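PlaB phospholipase (Legionella pneumophila, PDB 6ZTI) acts as a virulence-associated phospholipase of the alpha/beta hydrolase class, its activity being controlled by NAD(H)-mediated assembly into a tetramer. Local coordinates at residues Y113-L118 against N177-D182; L295-K298 against S302-K305; A75-V80 against R107-L112; P36-N41 against A280-H285. All coordinates share one frame; numbering follows the deposited sequence.

How the contacts relate
Contacts 1 and 3 share helix 102-114: contact 3 ties its middle to helix 69-89, and contact 1 joins its end to that of helix 171-180. Their centres are about 13 Å apart, and Ser179 OG lies 2.7 Å from Asp111 OD1, a probable hydrogen bond that joins the two contacts. Contacts 2 and 4 form a second pair, centres about 20 Å apart, at the two ends of helix 286-296; Leu295 CD1 meets Leu39 CD2 at 4.2 Å. Along the chain, contact 3 closes before contact 1 opens, both lie inside the long loop closed by contact 4, and contact 2 follows. All four lie among the helices and loops around the six-stranded parallel sheet, away from the thio-NAD pockets.

Contact 1: Y113-L118 against N177-D182; sequences YFKNNL and NESWLD
Lys115 and Ser179 have the closest alpha carbons of segments 113-118 and 177-182, 8.5 Å apart, so the two chain turns are bridged by a long side chain and not by backbone. Lys115 supplies that reach. Its chain runs nearly straight from chi1 (176°) through chi3, and only the last torsion, chi4 at 56°, bends the ammonium group back onto the other segment. There NZ donates a hydrogen bond to Ser179 OG at 2.9 Å. The aliphatic end lies alongside the same hydroxyl, with Lys115 CE 3.2 Å from Ser179 OG. Ser179 OG is also hydrogen-bonded to Asp111 of helix 102-114, its strongest polar partner. A longer attraction comes from beyond the serine: Asp182 OD2 stands 3.9 Å from Lys115 NZ, a long salt bridge at the protein surface. The backbone of this region is held by its own turn, in which Asp182 N bonds Ser179 O at 3.1 Å. The area involved is modest, 124 Å² in all, and none of the three touching residues is buried. With a lysine on one side and two aspartates nearby, Ser179 OG bridges the ammonium group and Asp111 OD1, consistent with a small surface polar network that links the end of helix 102-114 to the end of helix 171-180 by charge and hydrogen bonding, with little apolar burial.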
loop_
_atom_site.group_PDB
_atom_site.type_symbol
_atom_site.label_atom_id
_atom_site.label_comp_id
_atom_site.label_asym_id
_atom_site.label_seq_id
_atom_site.Cartn_x
_atom_site.Cartn_y
_atom_site.Cartn_z
ATOM N N TYR B 113 2.319 33.315 -15.083
ATOM C CA TYR B 113 2.006 34.334 -16.083
ATOM C C TYR B 113 3.027 35.459 -16.190
ATOM O O TYR B 113 3.031 36.149 -17.209
ATOM C CB TYR B 113 0.624 34.951 -15.798
ATOM C CG TYR B 113 -0.500 33.964 -15.991
ATOM C CD1 TYR B 113 -1.036 33.738 -17.253
ATOM C CD2 TYR B 113 -1.008 33.240 -14.920
ATOM C CE1 TYR B 113 -2.060 32.818 -17.442
ATOM C CE2 TYR B 113 -2.025 32.322 -15.098
ATOM C CZ TYR B 113 -2.549 32.116 -16.364
ATOM O OH TYR B 113 -3.555 31.190 -16.542
ATOM N N PHE B 114 3.912 35.653 -15.198
ATOM C CA PHE B 114 4.752 36.849 -15.235
ATOM C C PHE B 114 6.178 36.631 -14.747
ATOM O O PHE B 114 6.896 37.616 -14.524
ATOM C CB PHE B 114 4.093 37.960 -14.420
ATOM C CG PHE B 114 2.825 38.474 -15.037
ATOM C CD1 PHE B 114 2.877 39.340 -16.100
ATOM C CD2 PHE B 114 1.588 38.067 -14.574
ATOM C CE1 PHE B 114 1.717 39.804 -16.690
ATOM C CE2 PHE B 114 0.438 38.521 -15.158
ATOM C CZ PHE B 114 0.502 39.395 -16.219
ATOM N N LYS B 115 6.631 35.379 -14.646
ATOM C CA LYS B 115 7.884 35.086 -13.964
ATOM C C LYS B 115 9.020 35.957 -14.482
ATOM O O LYS B 115 9.655 36.700 -13.727
ATOM C CB LYS B 115 8.245 33.613 -14.128
ATOM C CG LYS B 115 9.601 33.269 -13.514
ATOM C CD LYS B 115 9.855 31.763 -13.462
ATOM C CE LYS B 115 11.332 31.443 -13.185
ATOM N NZ LYS B 115 11.826 32.066 -11.939
ATOM N N ASN B 116 9.306 35.865 -15.763
ATOM C CA ASN B 116 10.420 36.625 -16.306
ATOM C C ASN B 116 10.069 38.074 -16.599
ATOM O O ASN B 116 10.788 38.710 -17.373
ATOM C CB ASN B 116 10.928 35.955 -17.580
ATOM C CG ASN B 116 11.209 34.482 -17.387
ATOM O OD1 ASN B 116 10.705 33.644 -18.137
ATOM N ND2 ASN B 116 12.014 34.154 -16.372
ATOM N N ASN B 117 9.026 38.628 -15.980
ATOM C CA ASN B 117 8.399 39.824 -16.527
ATOM C C ASN B 117 7.511 40.504 -15.497
ATOM O O ASN B 117 6.389 40.914 -15.813
ATOM C CB ASN B 117 7.587 39.423 -17.765
ATOM C CG ASN B 117 7.208 40.593 -18.638
ATOM O OD1 ASN B 117 7.809 41.668 -18.575
ATOM N ND2 ASN B 117 6.208 40.380 -19.484
ATOM N N LEU B 118 8.005 40.645 -14.264
ATOM C CA LEU B 118 7.151 41.152 -13.198
ATOM C C LEU B 118 6.714 42.588 -13.427
ATOM O O LEU B 118 5.726 43.019 -12.828
ATOM C CB LEU B 118 7.859 41.061 -11.847
ATOM C CG LEU B 118 8.043 39.690 -11.211
ATOM C CD1 LEU B 118 8.660 39.884 -9.848
ATOM C CD2 LEU B 118 6.745 38.941 -11.095
ATOM N N ASN B 177 9.034 27.673 -4.665
ATOM C CA ASN B 177 9.896 28.515 -3.856
ATOM C C ASN B 177 11.313 28.563 -4.400
ATOM O O ASN B 177 12.005 29.572 -4.223
ATOM C CB ASN B 177 9.862 28.016 -2.425
ATOM C CG ASN B 177 8.533 28.270 -1.783
ATOM O OD1 ASN B 177 7.714 29.047 -2.299
ATOM N ND2 ASN B 177 8.292 27.620 -0.668
ATOM N N GLU B 178 11.758 27.507 -5.084
ATOM C CA GLU B 178 13.043 27.600 -5.758
ATOM C C GLU B 178 12.963 28.582 -6.916
ATOM O O GLU B 178 13.882 29.380 -7.127
ATOM C CB GLU B 178 13.489 26.223 -6.231
ATOM C CG GLU B 178 14.766 26.273 -7.041
ATOM C CD GLU B 178 15.383 24.907 -7.283
ATOM O OE1 GLU B 178 14.640 23.901 -7.284
ATOM O OE2 GLU B 178 16.616 24.849 -7.470
ATOM N N SER B 179 11.863 28.553 -7.668
ATOM C CA SER B 179 11.644 29.589 -8.671
ATOM C C SER B 179 11.745 30.977 -8.050
ATOM O O SER B 179 12.377 31.877 -8.616
ATOM C CB SER B 179 10.277 29.404 -9.332
ATOM O OG SER B 179 10.126 30.262 -10.453
ATOM N N TRP B 180 11.145 31.166 -6.870
ATOM C CA TRP B 180 11.050 32.505 -6.303
ATOM C C TRP B 180 12.390 33.020 -5.815
ATOM O O TRP B 180 12.505 34.220 -5.540
ATOM C CB TRP B 180 10.006 32.535 -5.182
ATOM C CG TRP B 180 8.681 33.011 -5.695
ATOM C CD1 TRP B 180 7.815 32.316 -6.488
ATOM C CD2 TRP B 180 8.082 34.301 -5.482
ATOM N NE1 TRP B 180 6.716 33.084 -6.771
ATOM C CE2 TRP B 180 6.859 34.311 -6.176
ATOM C CE3 TRP B 180 8.466 35.445 -4.776
ATOM C CZ2 TRP B 180 6.009 35.415 -6.177
ATOM C CZ3 TRP B 180 7.614 36.548 -4.775
ATOM C CH2 TRP B 180 6.407 36.525 -5.470
ATOM N N LEU B 181 13.409 32.158 -5.727
ATOM C CA LEU B 181 14.754 32.639 -5.439
ATOM C C LEU B 181 15.209 33.696 -6.441
ATOM O O LEU B 181 15.984 34.591 -6.086
ATOM C CB LEU B 181 15.741 31.469 -5.420
ATOM C CG LEU B 181 15.550 30.555 -4.213
ATOM C CD1 LEU B 181 16.189 29.219 -4.435
ATOM C CD2 LEU B 181 16.125 31.203 -2.948
ATOM N N ASP B 182 14.738 33.623 -7.683
ATOM C CA ASP B 182 15.176 34.530 -8.739
ATOM C C ASP B 182 14.345 35.808 -8.834
ATOM O O ASP B 182 14.654 36.669 -9.664
ATOM C CB ASP B 182 15.139 33.809 -10.093
ATOM C CG ASP B 182 15.966 32.544 -10.096
ATOM O OD1 ASP B 182 17.123 32.593 -9.627
ATOM O OD2 ASP B 182 15.453 31.499 -10.554
#

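Contact 2: L295-K298 against S302-K305; sequences LQVK and SYNK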
loop_
_atom_site.group_PDB
_atom_site.type_symbol
_atom_site.label_atom_id
_atom_site.label_comp_id
_atom_site.label_asym_id
_atom_site.label_seq_id
_atom_site.Cartn_x
_atom_site.Cartn_y
_atom_site.Cartn_z
ATOM N N LEU B 295 -0.300 49.143 2.021
ATOM C CA LEU B 295 -0.983 49.657 0.838
ATOM C C LEU B 295 -0.522 51.057 0.461
ATOM O O LEU B 295 -0.690 51.464 -0.695
ATOM C CB LEU B 295 -2.495 49.677 1.065
ATOM C CG LEU B 295 -3.198 48.319 1.091
ATOM C CD1 LEU B 295 -4.657 48.494 1.476
ATOM C CD2 LEU B 295 -3.084 47.630 -0.264
ATOM N N GLN B 296 0.031 51.809 1.405
ATOM C CA GLN B 296 0.479 53.164 1.133
ATOM C C GLN B 296 1.907 53.216 0.592
ATOM O O GLN B 296 2.335 54.273 0.112
ATOM C CB GLN B 296 0.334 54.008 2.408
ATOM C CG GLN B 296 -1.139 54.310 2.746
ATOM C CD GLN B 296 -1.367 54.852 4.151
ATOM O OE1 GLN B 296 -0.552 54.663 5.057
ATOM N NE2 GLN B 296 -2.498 55.517 4.337
ATOM N N VAL B 297 2.639 52.099 0.618
ATOM C CA VAL B 297 3.969 52.086 0.028
ATOM C C VAL B 297 3.882 52.389 -1.460
ATOM O O VAL B 297 3.081 51.796 -2.193
ATOM C CB VAL B 297 4.654 50.741 0.289
ATOM C CG1 VAL B 297 5.905 50.625 -0.560
ATOM C CG2 VAL B 297 4.993 50.619 1.755
ATOM N N LYS B 298 4.728 53.311 -1.919
ATOM C CA LYS B 298 4.746 53.703 -3.322
ATOM C C LYS B 298 6.156 53.791 -3.893
ATOM O O LYS B 298 6.322 54.256 -5.025
ATOM C CB LYS B 298 4.028 55.044 -3.512
ATOM C CG LYS B 298 2.520 54.973 -3.294
ATOM C CD LYS B 298 1.832 56.270 -3.685
ATOM C CE LYS B 298 0.325 56.162 -3.545
ATOM N NZ LYS B 298 -0.375 57.364 -4.090
ATOM N N SER B 302 9.956 54.141 0.837
ATOM C CA SER B 302 8.879 53.851 1.770
ATOM C C SER B 302 8.816 52.366 2.095
ATOM O O SER B 302 8.501 51.992 3.228
ATOM C CB SER B 302 7.550 54.336 1.198
ATOM O OG SER B 302 7.383 53.920 -0.151
ATOM N N TYR B 303 9.116 51.508 1.114
ATOM C CA TYR B 303 9.134 50.073 1.354
ATOM C C TYR B 303 10.185 49.709 2.390
ATOM O O TYR B 303 9.900 48.978 3.341
ATOM C CB TYR B 303 9.396 49.315 0.052
ATOM C CG TYR B 303 9.337 47.803 0.203
ATOM C CD1 TYR B 303 8.129 47.156 0.409
ATOM C CD2 TYR B 303 10.483 47.033 0.130
ATOM C CE1 TYR B 303 8.059 45.778 0.540
ATOM C CE2 TYR B 303 10.428 45.652 0.250
ATOM C CZ TYR B 303 9.207 45.030 0.458
ATOM O OH TYR B 303 9.129 43.668 0.591
ATOM N N ASN B 304 11.418 50.196 2.203
ATOM C CA ASN B 304 12.495 49.860 3.128
ATOM C C ASN B 304 12.234 50.434 4.511
ATOM O O ASN B 304 12.626 49.833 5.521
ATOM C CB ASN B 304 13.833 50.370 2.590
ATOM C CG ASN B 304 14.326 49.562 1.423
ATOM O OD1 ASN B 304 13.900 48.429 1.217
ATOM N ND2 ASN B 304 15.238 50.132 0.658
ATOM N N LYS B 305 11.591 51.600 4.578
ATOM C CA LYS B 305 11.142 52.121 5.865
ATOM C C LYS B 305 10.226 51.116 6.556
ATOM O O LYS B 305 10.419 50.786 7.731
ATOM C CB LYS B 305 10.436 53.459 5.651
ATOM C CG LYS B 305 9.975 54.174 6.914
ATOM C CD LYS B 305 10.056 55.696 6.734
ATOM C CE LYS B 305 8.798 56.411 7.213
ATOM N NZ LYS B 305 8.860 57.880 6.932
#
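Two kinds of interaction join Val297 and Lys298 to Ser302 and Tyr303, whose segments come within 5.5 Å at the alpha carbons of Val297 and Ser302. The polar one is a single hydrogen bond, from Lys298 N to Ser302 OG, 3.2 Å long and with an angle of 154° at the hydrogen, so somewhat bent. Ser302 presents its oxygen by placing OG between the backbone N and the carbonyl carbon (chi1 48°), and the same hydroxyl is hydrogen-bonded to Ser299 in the short link, its stronger partner. A backbone N-H that has left helix 286-296 thus finds an acceptor in the first turn of the next helix. The apolar interaction is carried by one branch of Val297. CG1, anti to the backbone N at chi1 168°, fits alongside Tyr303, 3.8 Å from its CB, and meets the phenol ring at its edge, near the ring plane. This methyl also lies 3.6 Å from Ser302 OG and 3.7 Å from Tyr303 N, while the other branch, CG2, approaches Ser302 O at 4.0 Å. The turn between helices 286-296 and 300-320 is set against the parallel sheet: Val297 packs on Tyr191 and Phe193 of strand 191-197, its carbonyl takes a bond from His125 of strand 123-129, and the Tyr303 hydroxyl reaches Ser192 O and Ala257 N, spanning neighbouring strands 191-197 and 257-261.

Contact 3: A75-V80 against R107-L112; sequences AFDQAV and RKWMDL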
loop_
_atom_site.group_PDB
_atom_site.type_symbol
_atom_site.label_atom_id
_atom_site.label_comp_id
_atom_site.label_asym_id
_atom_site.label_seq_id
_atom_site.Cartn_x
_atom_site.Cartn_y
_atom_site.Cartn_z
ATOM N N ALA B 75 -7.313 29.795 -12.729
ATOM C CA ALA B 75 -8.665 30.326 -12.638
ATOM C C ALA B 75 -8.685 31.739 -12.059
ATOM O O ALA B 75 -9.567 32.529 -12.405
ATOM C CB ALA B 75 -9.538 29.380 -11.814
ATOM N N PHE B 76 -7.723 32.082 -11.198
ATOM C CA PHE B 76 -7.567 33.472 -10.766
ATOM C C PHE B 76 -7.342 34.386 -11.966
ATOM O O PHE B 76 -8.010 35.420 -12.113
ATOM C CB PHE B 76 -6.419 33.579 -9.759
ATOM C CG PHE B 76 -6.186 34.973 -9.251
ATOM C CD1 PHE B 76 -7.103 35.582 -8.423
ATOM C CD2 PHE B 76 -5.063 35.672 -9.612
ATOM C CE1 PHE B 76 -6.902 36.861 -7.959
ATOM C CE2 PHE B 76 -4.859 36.954 -9.151
ATOM C CZ PHE B 76 -5.786 37.548 -8.330
ATOM N N ASP B 77 -6.432 33.998 -12.865
ATOM C CA ASP B 77 -6.184 34.816 -14.051
ATOM C C ASP B 77 -7.463 35.050 -14.838
ATOM O O ASP B 77 -7.715 36.165 -15.311
ATOM C CB ASP B 77 -5.136 34.158 -14.947
ATOM C CG ASP B 77 -4.577 35.116 -15.980
ATOM O OD1 ASP B 77 -3.817 36.011 -15.574
ATOM O OD2 ASP B 77 -4.893 34.986 -17.190
ATOM N N GLN B 78 -8.280 34.005 -15.002
ATOM C CA GLN B 78 -9.523 34.154 -15.752
ATOM C C GLN B 78 -10.509 35.040 -15.005
ATOM O O GLN B 78 -11.242 35.826 -15.623
ATOM C CB GLN B 78 -10.142 32.779 -16.014
ATOM C CG GLN B 78 -11.385 32.803 -16.880
ATOM C CD GLN B 78 -11.061 33.100 -18.316
ATOM O OE1 GLN B 78 -10.113 32.550 -18.877
ATOM N NE2 GLN B 78 -11.845 33.977 -18.926
ATOM N N ALA B 79 -10.555 34.907 -13.679
ATOM C CA ALA B 79 -11.466 35.718 -12.881
ATOM C C ALA B 79 -11.113 37.193 -12.986
ATOM O O ALA B 79 -12.003 38.046 -13.083
ATOM C CB ALA B 79 -11.431 35.265 -11.424
ATOM N N VAL B 80 -9.815 37.511 -12.972
ATOM C CA VAL B 80 -9.395 38.904 -13.089
ATOM C C VAL B 80 -9.800 39.468 -14.442
ATOM O O VAL B 80 -10.298 40.594 -14.537
ATOM C CB VAL B 80 -7.880 39.022 -12.853
ATOM C CG1 VAL B 80 -7.376 40.410 -13.264
ATOM C CG2 VAL B 80 -7.563 38.740 -11.393
ATOM N N ARG B 107 1.203 33.638 -5.627
ATOM C CA ARG B 107 2.596 33.506 -6.039
ATOM C C ARG B 107 2.751 32.523 -7.195
ATOM O O ARG B 107 3.632 32.698 -8.038
ATOM C CB ARG B 107 3.465 33.070 -4.866
ATOM C CG ARG B 107 3.615 34.132 -3.754
ATOM C CD ARG B 107 4.832 33.871 -2.929
ATOM N NE ARG B 107 4.783 32.596 -2.221
ATOM C CZ ARG B 107 5.619 31.577 -2.399
ATOM N NH1 ARG B 107 6.607 31.623 -3.294
ATOM N NH2 ARG B 107 5.457 30.485 -1.664
ATOM N N LYS B 108 1.944 31.460 -7.219
ATOM C CA LYS B 108 1.930 30.550 -8.357
ATOM C C LYS B 108 1.376 31.236 -9.602
ATOM O O LYS B 108 1.881 31.031 -10.714
ATOM C CB LYS B 108 1.099 29.317 -8.001
ATOM C CG LYS B 108 0.954 28.308 -9.112
ATOM C CD LYS B 108 2.262 27.658 -9.514
ATOM C CE LYS B 108 2.026 26.585 -10.587
ATOM N NZ LYS B 108 3.275 26.048 -11.135
ATOM N N TRP B 109 0.329 32.048 -9.436
ATOM C CA TRP B 109 -0.197 32.824 -10.551
ATOM C C TRP B 109 0.861 33.759 -11.128
ATOM O O TRP B 109 1.066 33.804 -12.349
ATOM C CB TRP B 109 -1.422 33.613 -10.094
ATOM C CG TRP B 109 -1.837 34.660 -11.083
ATOM C CD1 TRP B 109 -2.521 34.466 -12.245
ATOM C CD2 TRP B 109 -1.578 36.064 -10.999
ATOM N NE1 TRP B 109 -2.701 35.666 -12.894
ATOM C CE2 TRP B 109 -2.132 36.663 -12.150
ATOM C CE3 TRP B 109 -0.926 36.872 -10.070
ATOM C CZ2 TRP B 109 -2.055 38.029 -12.389
ATOM C CZ3 TRP B 109 -0.857 38.231 -10.305
ATOM C CH2 TRP B 109 -1.417 38.797 -11.452
ATOM N N MET B 110 1.546 34.518 -10.261
ATOM C CA MET B 110 2.664 35.336 -10.715
ATOM C C MET B 110 3.680 34.494 -11.482
ATOM O O MET B 110 4.190 34.913 -12.523
ATOM C CB MET B 110 3.346 36.018 -9.521
ATOM C CG MET B 110 2.508 37.086 -8.844
ATOM S SD MET B 110 3.172 37.664 -7.266
ATOM C CE MET B 110 4.716 38.378 -7.849
ATOM N N ASP B 111 3.961 33.285 -10.996
ATOM C CA ASP B 111 4.984 32.457 -11.627
ATOM C C ASP B 111 4.495 31.938 -12.973
ATOM O O ASP B 111 5.263 31.880 -13.937
ATOM C CB ASP B 111 5.365 31.308 -10.684
ATOM C CG ASP B 111 6.707 30.673 -11.021
ATOM O OD1 ASP B 111 7.745 31.347 -10.888
ATOM O OD2 ASP B 111 6.726 29.478 -11.388
ATOM N N LEU B 112 3.213 31.585 -13.069
ATOM C CA LEU B 112 2.701 31.019 -14.316
ATOM C C LEU B 112 2.641 32.065 -15.425
ATOM O O LEU B 112 2.885 31.749 -16.592
ATOM C CB LEU B 112 1.314 30.413 -14.091
ATOM C CG LEU B 112 1.242 29.042 -13.413
ATOM C CD1 LEU B 112 -0.189 28.735 -13.056
ATOM C CD2 LEU B 112 1.816 27.925 -14.300
#
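Two rings and a carboxylate carry this contact: the indole of Trp109 receives the edge of Phe76 on one face and the carboxylate of Asp77 at its own edge. The aromatic pair is T-shaped (edge-to-face), with planes at 86° and the Phe76 centroid 5.0 Å from that of the five-membered ring. Phe76 CD2 comes closest, 3.7 Å from Trp109 CG, and its neighbour CE2 sits 3.9 Å above the indole plane, over the middle of the ring system. One face of Phe76 in turn carries Val80 CG2, one helical turn further along. At the indole edge, Trp109 NE1 donates to Asp77 OD1 over 2.9 Å, almost straight at 171°, in the ring plane and onto the lone pair pointing away from OD2. A chi1 of 167° carries the Trp109 ring away from its backbone N and out to helix 69-89, where consecutive residues grip it from two directions; this fixes the rotation of the ring and satisfies a buried N-H. The other oxygen, OD2, forms a salt bridge with Arg81, which probably favours the ionised carboxylate. Phe76 also meets Phe468 of a second subunit edge to face. Phe76 and Val80 rest on Cys96 and Phe94 of the parallel sheet; helix 69-89 forms the beta-alpha-beta crossover from strand 55-60 to strand 93-99, which helix 102-114 follows, as expected of the alpha/beta hydrolase fold.

Contact 4: P36-N41 against A280-H285; sequences PQWLEN and ANAATH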
loop_
_atom_site.group_PDB
_atom_site.type_symbol
_atom_site.label_atom_id
_atom_site.label_comp_id
_atom_site.label_asym_id
_atom_site.label_seq_id
_atom_site.Cartn_x
_atom_site.Cartn_y
_atom_site.Cartn_z
ATOM N N PRO B 36 -12.782 44.370 4.493
ATOM C CA PRO B 36 -13.137 45.012 3.210
ATOM C C PRO B 36 -13.987 46.262 3.370
ATOM O O PRO B 36 -13.679 47.302 2.771
ATOM C CB PRO B 36 -13.882 43.896 2.463
ATOM C CG PRO B 36 -13.348 42.625 3.057
ATOM C CD PRO B 36 -13.140 42.943 4.512
ATOM N N GLN B 37 -15.061 46.188 4.158
ATOM C CA GLN B 37 -15.877 47.373 4.417
ATOM C C GLN B 37 -15.058 48.479 5.075
ATOM O O GLN B 37 -15.266 49.666 4.795
ATOM C CB GLN B 37 -17.075 46.995 5.294
ATOM C CG GLN B 37 -18.141 46.182 4.551
ATOM C CD GLN B 37 -18.794 45.079 5.394
ATOM O OE1 GLN B 37 -18.295 44.696 6.457
ATOM N NE2 GLN B 37 -19.918 44.558 4.904
ATOM N N TRP B 38 -14.113 48.115 5.949
ATOM C CA TRP B 38 -13.312 49.133 6.623
ATOM C C TRP B 38 -12.362 49.831 5.656
ATOM O O TRP B 38 -12.196 51.056 5.724
ATOM C CB TRP B 38 -12.536 48.512 7.781
ATOM C CG TRP B 38 -11.772 49.516 8.602
ATOM C CD1 TRP B 38 -12.282 50.362 9.534
ATOM C CD2 TRP B 38 -10.357 49.768 8.564
ATOM N NE1 TRP B 38 -11.278 51.132 10.081
ATOM C CE2 TRP B 38 -10.089 50.784 9.498
ATOM C CE3 TRP B 38 -9.299 49.235 7.825
ATOM C CZ2 TRP B 38 -8.810 51.276 9.715
ATOM C CZ3 TRP B 38 -8.029 49.726 8.044
ATOM C CH2 TRP B 38 -7.794 50.734 8.982
ATOM N N LEU B 39 -11.721 49.072 4.757
ATOM C CA LEU B 39 -10.865 49.685 3.744
ATOM C C LEU B 39 -11.657 50.638 2.863
ATOM O O LEU B 39 -11.139 51.673 2.427
ATOM C CB LEU B 39 -10.200 48.615 2.877
ATOM C CG LEU B 39 -9.097 47.771 3.506
ATOM C CD1 LEU B 39 -8.563 46.783 2.482
ATOM C CD2 LEU B 39 -7.972 48.635 4.028
ATOM N N GLU B 40 -12.914 50.293 2.577
ATOM C CA GLU B 40 -13.766 51.187 1.803
ATOM C C GLU B 40 -13.904 52.538 2.492
ATOM O O GLU B 40 -13.825 53.589 1.842
ATOM C CB GLU B 40 -15.136 50.540 1.605
ATOM C CG GLU B 40 -15.976 51.164 0.510
ATOM C CD GLU B 40 -17.355 50.539 0.438
ATOM O OE1 GLU B 40 -18.054 50.521 1.478
ATOM O OE2 GLU B 40 -17.728 50.045 -0.649
ATOM N N ASN B 41 -14.099 52.536 3.814
ATOM C CA ASN B 41 -14.278 53.801 4.519
ATOM C C ASN B 41 -12.962 54.560 4.649
ATOM O O ASN B 41 -12.955 55.796 4.617
ATOM C CB ASN B 41 -14.902 53.551 5.889
ATOM C CG ASN B 41 -16.316 52.996 5.791
ATOM O OD1 ASN B 41 -16.625 52.199 4.900
ATOM N ND2 ASN B 41 -17.187 53.427 6.698
ATOM N N ALA B 280 -15.513 48.146 14.487
ATOM C CA ALA B 280 -15.380 48.822 15.770
ATOM C C ALA B 280 -13.967 48.719 16.324
ATOM O O ALA B 280 -13.499 49.645 16.998
ATOM C CB ALA B 280 -16.387 48.246 16.765
ATOM N N ASN B 281 -13.264 47.626 16.043
ATOM C CA ASN B 281 -11.923 47.445 16.565
ATOM C C ASN B 281 -10.836 47.708 15.530
ATOM O O ASN B 281 -9.663 47.736 15.896
ATOM C CB ASN B 281 -11.767 46.031 17.156
ATOM C CG ASN B 281 -11.644 44.932 16.091
ATOM O OD1 ASN B 281 -11.271 45.179 14.941
ATOM N ND2 ASN B 281 -11.935 43.699 16.496
ATOM N N ALA B 282 -11.194 47.944 14.264
ATOM C CA ALA B 282 -10.178 48.004 13.215
ATOM C C ALA B 282 -9.134 49.077 13.498
ATOM O O ALA B 282 -7.933 48.847 13.314
ATOM C CB ALA B 282 -10.833 48.250 11.857
ATOM N N ALA B 283 -9.565 50.262 13.935
ATOM C CA ALA B 283 -8.619 51.349 14.148
ATOM C C ALA B 283 -7.502 50.958 15.103
ATOM O O ALA B 283 -6.421 51.555 15.052
ATOM C CB ALA B 283 -9.351 52.586 14.673
ATOM N N THR B 284 -7.732 49.961 15.956
ATOM C CA THR B 284 -6.760 49.518 16.942
ATOM C C THR B 284 -6.264 48.108 16.672
ATOM O O THR B 284 -5.580 47.524 17.514
ATOM C CB THR B 284 -7.368 49.577 18.341
ATOM O OG1 THR B 284 -8.645 48.929 18.329
ATOM C CG2 THR B 284 -7.534 51.019 18.783
ATOM N N HIS B 285 -6.613 47.550 15.533
ATOM C CA HIS B 285 -6.295 46.172 15.211
ATOM C C HIS B 285 -4.951 46.116 14.498
ATOM O O HIS B 285 -4.781 46.800 13.485
ATOM C CB HIS B 285 -7.379 45.585 14.319
ATOM C CG HIS B 285 -7.378 44.091 14.272
ATOM N ND1 HIS B 285 -6.362 43.368 13.691
ATOM C CD2 HIS B 285 -8.271 43.184 14.735
ATOM C CE1 HIS B 285 -6.627 42.078 13.800
ATOM N NE2 HIS B 285 -7.783 41.941 14.424
#
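Trp38 spreads its indole so that the five-membered ring lies over the methyl group of Ala282, a CH-pi contact. It occurs in the alpha/beta hydrolase domain, between helix 35-44, which follows the first strand of the parallel sheet, and the loop that runs from the last strand, 257-261, into helix 286-296. The chain thereby closes a long loop, with 238 residues between its two segments. The evidence for the CH-pi assignment is direct: Ala282 CB stands 3.3 Å from the ring centroid and only 6° off the ring normal. The ring atoms nearest the methyl are NE1 and CD1, with Trp38 NE1 3.4 Å and Trp38 CD1 3.5 Å from Ala282 CB, so the methyl sits squarely over the pyrrole part and not over the benzene part. An extended chi1 of -175° puts the indole of Trp38 out from the helix, and Ala282 points its beta carbon at the helix, which makes the short approach possible while the alpha carbons stay 7.4 Å apart. Met279 adds to the cover around the indole. On the other flank of the helix, Gln37 and Glu40 pack against Leu474 of a second subunit. Before helix 286-296 the loop makes its own bonds: His285 occupies the N-cap position and its ND1 receives the N-H of Thr287. Just ahead of it, Asn281 O is gripped by two bonds from one residue, Thr284 OG1 and Thr284 N, each 2.9 Å away and both arriving from the same face of the carbonyl plane.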